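Local coordinates for protein predicted protease of the collagenase family (Methanopyrus kandleri, PDB 5D88) that binds zinc and probably acts as a peptidase of family U32, built on a TIM barrel, at residues A143-E155 / E172-V184. Sequence-based numbering, arbitrary orientation. Where two conformers were deposited one is given.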
# COMPACT_ATOMS: atom_id res chain seq x y z
N ALA A 143 -1.18 5.23 6.78
CA ALA A 143 -1.50 3.84 7.07
C ALA A 143 -2.94 3.48 6.73
O ALA A 143 -3.31 2.29 6.81
CB ALA A 143 -1.22 3.53 8.54
N ALA A 144 -3.77 4.47 6.41
CA ALA A 144 -5.14 4.25 5.92
C ALA A 144 -6.03 3.52 6.94
O ALA A 144 -6.82 2.65 6.58
CB ALA A 144 -5.14 3.50 4.59
N VAL A 145 -5.94 3.91 8.21
CA VAL A 145 -6.78 3.32 9.25
C VAL A 145 -8.20 3.88 9.08
O VAL A 145 -8.46 5.05 9.35
CB VAL A 145 -6.25 3.60 10.65
CG1 VAL A 145 -7.21 3.06 11.69
CG2 VAL A 145 -4.87 2.96 10.83
N ASP A 146 -9.13 3.03 8.66
CA ASP A 146 -10.47 3.51 8.38
C ASP A 146 -11.54 2.64 9.02
O ASP A 146 -12.73 2.84 8.72
CB ASP A 146 -10.70 3.61 6.87
CG ASP A 146 -10.45 2.30 6.14
OD1 ASP A 146 -10.06 1.30 6.77
OD2 ASP A 146 -10.63 2.29 4.89
N THR A 147 -11.16 1.71 9.89
CA THR A 147 -12.11 0.79 10.48
C THR A 147 -11.75 0.59 11.94
O THR A 147 -10.58 0.74 12.33
CB THR A 147 -12.12 -0.58 9.80
OG1 THR A 147 -10.85 -1.20 9.98
CG2 THR A 147 -12.43 -0.50 8.33
N PRO A 148 -12.72 0.21 12.77
CA PRO A 148 -12.39 -0.17 14.15
C PRO A 148 -11.37 -1.29 14.24
O PRO A 148 -10.50 -1.26 15.12
CB PRO A 148 -13.74 -0.60 14.72
CG PRO A 148 -14.75 0.11 13.89
CD PRO A 148 -14.17 0.12 12.51
N GLU A 149 -11.48 -2.28 13.35
CA GLU A 149 -10.56 -3.41 13.34
C GLU A 149 -9.12 -2.95 13.15
O GLU A 149 -8.21 -3.36 13.88
CB GLU A 149 -10.95 -4.40 12.25
CG GLU A 149 -12.26 -5.17 12.49
CD GLU A 149 -13.53 -4.33 12.35
OE1 GLU A 149 -13.60 -3.37 11.54
OE2 GLU A 149 -14.50 -4.65 13.07
N LYS A 150 -8.89 -2.12 12.13
CA LYS A 150 -7.54 -1.63 11.86
C LYS A 150 -7.02 -0.80 13.02
O LYS A 150 -5.86 -0.91 13.41
CB LYS A 150 -7.52 -0.82 10.57
CG LYS A 150 -7.51 -1.68 9.34
CD LYS A 150 -7.23 -0.89 8.06
CE LYS A 150 -6.82 -1.86 6.93
NZ LYS A 150 -6.81 -1.29 5.57
N ALA A 151 -7.88 0.06 13.58
CA ALA A 151 -7.46 0.86 14.72
C ALA A 151 -7.06 -0.03 15.88
O ALA A 151 -6.05 0.22 16.55
CB ALA A 151 -8.59 1.80 15.13
N TRP A 152 -7.85 -1.07 16.14
CA TRP A 152 -7.58 -1.93 17.29
C TRP A 152 -6.23 -2.64 17.16
O TRP A 152 -5.48 -2.76 18.14
CB TRP A 152 -8.72 -2.94 17.46
CG TRP A 152 -8.58 -3.78 18.69
CD1 TRP A 152 -9.01 -3.48 19.95
CD2 TRP A 152 -7.95 -5.06 18.78
NE1 TRP A 152 -8.70 -4.49 20.81
CE2 TRP A 152 -8.04 -5.47 20.12
CE3 TRP A 152 -7.32 -5.89 17.86
CZ2 TRP A 152 -7.52 -6.69 20.56
CZ3 TRP A 152 -6.81 -7.10 18.30
CH2 TRP A 152 -6.92 -7.48 19.64
N HIS A 153 -5.89 -3.09 15.96
CA HIS A 153 -4.60 -3.73 15.79
C HIS A 153 -3.45 -2.75 15.96
O HIS A 153 -2.43 -3.11 16.57
CB HIS A 153 -4.55 -4.43 14.43
CG HIS A 153 -5.35 -5.71 14.42
ND1 HIS A 153 -4.86 -6.90 14.89
CD2 HIS A 153 -6.63 -5.96 14.03
CE1 HIS A 153 -5.78 -7.84 14.77
NE2 HIS A 153 -6.86 -7.30 14.26
N PHE A 154 -3.59 -1.51 15.47
CA PHE A 154 -2.51 -0.55 15.68
C PHE A 154 -2.38 -0.18 17.16
O PHE A 154 -1.26 -0.00 17.66
CB PHE A 154 -2.71 0.69 14.82
CG PHE A 154 -2.10 0.59 13.45
CD1 PHE A 154 -0.74 0.77 13.26
CD2 PHE A 154 -2.88 0.29 12.36
CE1 PHE A 154 -0.19 0.69 12.00
CE2 PHE A 154 -2.33 0.20 11.11
CZ PHE A 154 -0.99 0.39 10.93
N GLU A 155 -3.49 -0.11 17.88
CA GLU A 155 -3.42 0.12 19.32
C GLU A 155 -2.68 -1.02 20.01
O GLU A 155 -1.81 -0.79 20.86
CB GLU A 155 -4.84 0.26 19.89
CG GLU A 155 -4.86 0.41 21.41
CD GLU A 155 -6.27 0.58 21.97
OE1 GLU A 155 -7.10 -0.34 21.82
OE2 GLU A 155 -6.55 1.66 22.55
N GLU A 172 -19.25 11.07 11.53
CA GLU A 172 -19.45 10.86 12.97
C GLU A 172 -19.65 9.38 13.29
O GLU A 172 -19.08 8.87 14.26
CB GLU A 172 -20.64 11.67 13.47
CG GLU A 172 -20.86 11.58 14.98
CD GLU A 172 -21.87 10.51 15.40
OE1 GLU A 172 -22.99 10.47 14.84
OE2 GLU A 172 -21.55 9.71 16.31
N GLU A 173 -20.44 8.69 12.47
CA GLU A 173 -20.75 7.28 12.73
C GLU A 173 -19.49 6.43 12.73
O GLU A 173 -19.28 5.60 13.62
CB GLU A 173 -21.72 6.78 11.67
CG GLU A 173 -22.29 5.40 11.87
CD GLU A 173 -23.03 4.89 10.63
OE1 GLU A 173 -22.37 4.32 9.74
OE2 GLU A 173 -24.26 5.10 10.54
N GLU A 174 -18.63 6.62 11.73
CA GLU A 174 -17.46 5.76 11.62
C GLU A 174 -16.39 6.14 12.63
O GLU A 174 -15.72 5.27 13.19
CB GLU A 174 -16.94 5.80 10.18
CG GLU A 174 -17.92 5.10 9.23
CD GLU A 174 -17.49 5.06 7.77
OE1 GLU A 174 -16.28 5.20 7.47
OE2 GLU A 174 -18.37 4.86 6.91
N VAL A 175 -16.23 7.43 12.92
CA VAL A 175 -15.29 7.80 13.97
C VAL A 175 -15.78 7.26 15.31
O VAL A 175 -14.99 6.78 16.13
CB VAL A 175 -15.07 9.32 14.00
CG1 VAL A 175 -14.28 9.73 15.25
CG2 VAL A 175 -14.32 9.75 12.74
N SER A 176 -17.10 7.30 15.54
CA SER A 176 -17.66 6.79 16.79
C SER A 176 -17.42 5.30 16.93
O SER A 176 -17.15 4.82 18.04
CB SER A 176 -19.16 7.07 16.85
OG SER A 176 -19.37 8.34 17.39
N ALA A 177 -17.57 4.55 15.84
CA ALA A 177 -17.31 3.12 15.88
C ALA A 177 -15.86 2.85 16.28
O ALA A 177 -15.59 1.89 17.01
CB ALA A 177 -17.62 2.49 14.53
N ILE A 178 -14.93 3.67 15.79
CA ILE A 178 -13.53 3.50 16.18
C ILE A 178 -13.35 3.81 17.67
O ILE A 178 -12.70 3.05 18.39
CB ILE A 178 -12.61 4.37 15.30
CG1 ILE A 178 -12.53 3.78 13.87
CG2 ILE A 178 -11.21 4.43 15.89
CD1 ILE A 178 -11.95 4.71 12.80
N ARG A 179 -13.93 4.91 18.14
CA ARG A 179 -13.84 5.27 19.56
C ARG A 179 -14.39 4.18 20.46
O ARG A 179 -13.89 3.98 21.58
CB ARG A 179 -14.60 6.55 19.84
CG ARG A 179 -13.91 7.76 19.37
CD ARG A 179 -13.70 8.71 20.50
NE ARG A 179 -13.25 9.99 19.98
CZ ARG A 179 -12.03 10.49 20.16
NH1 ARG A 179 -11.12 9.85 20.89
NH2 ARG A 179 -11.74 11.65 19.60
N GLU A 180 -15.47 3.51 20.04
CA GLU A 180 -16.03 2.45 20.86
C GLU A 180 -15.03 1.32 21.05
O GLU A 180 -15.07 0.61 22.06
CB GLU A 180 -17.32 1.91 20.22
CG GLU A 180 -18.52 2.86 20.28
CD GLU A 180 -19.65 2.43 19.32
OE1 GLU A 180 -19.60 1.28 18.84
OE2 GLU A 180 -20.57 3.25 19.04
N ARG A 181 -14.10 1.16 20.11
CA ARG A 181 -13.22 0.01 20.06
C ARG A 181 -11.87 0.25 20.72
O ARG A 181 -11.30 -0.68 21.29
CB ARG A 181 -13.00 -0.39 18.60
CG ARG A 181 -12.31 -1.72 18.42
CD ARG A 181 -13.24 -2.88 18.72
NE ARG A 181 -12.48 -4.10 18.90
CZ ARG A 181 -12.10 -4.92 17.91
NH1 ARG A 181 -12.42 -4.66 16.65
NH2 ARG A 181 -11.40 -6.01 18.20
N VAL A 182 -11.35 1.48 20.64
CA VAL A 182 -9.99 1.75 21.09
C VAL A 182 -10.00 2.89 22.09
O VAL A 182 -10.96 3.66 22.20
CB VAL A 182 -9.05 2.09 19.92
CG1 VAL A 182 -8.93 0.92 18.98
CG2 VAL A 182 -9.53 3.32 19.18
N SER A 183 -8.91 2.99 22.83
CA SER A 183 -8.75 4.00 23.86
C SER A 183 -7.71 5.06 23.50
O SER A 183 -7.49 5.98 24.29
CB SER A 183 -8.38 3.33 25.18
OG SER A 183 -9.49 2.60 25.67
N VAL A 184 -7.08 4.95 22.34
CA VAL A 184 -6.06 5.90 21.91
C VAL A 184 -6.68 7.25 21.60
O VAL A 184 -7.90 7.38 21.45
CB VAL A 184 -5.31 5.41 20.66
CG1 VAL A 184 -4.53 4.15 20.94
CG2 VAL A 184 -6.30 5.20 19.48
O HOH W 1 -14.35 2.83 6.44
O HOH W 2 -8.81 -0.88 23.60
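Pro148, in the first turn of helix 148-157, wedges its ring against Ala177 and Ile178 of helix 172-181, with CG 3.8 Å from Ala177 CB. Segments 148-155 and 172-181 cross at -37° with axes 8.8 Å apart, a closeness that small side chains permit: the methyl of Ala151 fits between two branched neighbours, its CB 3.8 Å from Ile178 CG2 and 4.0 Å from Val182 CG1. Arg181 then bends at chi2 and folds back over Trp152, laying its guanidinium nearly flat on the indole in a cation-pi stack, planes 18° apart, with Arg181 NH2 3.6 Å from Trp152 CG. Glu155, still within its helix, turns CG away from the backbone N (chi1 176°), and the extended chain slides alongside Val182 to bring OE2 to Ser183 N, just beyond helix 172-181, for a hydrogen bond (2.7 Å, syn side). An alanine here would probably leave Ser183 N without this acceptor and open a gap beside Val182 and Val184. At the other end, a water bridges Asp146 O and Glu174 OE1. The pair illustrates neighbouring helices packing outside a TIM barrel: beneath them, Ala151 and Val184 touch Ile162 of strand 161-163, while Ile178 rests on Leu186 of strand 185-190.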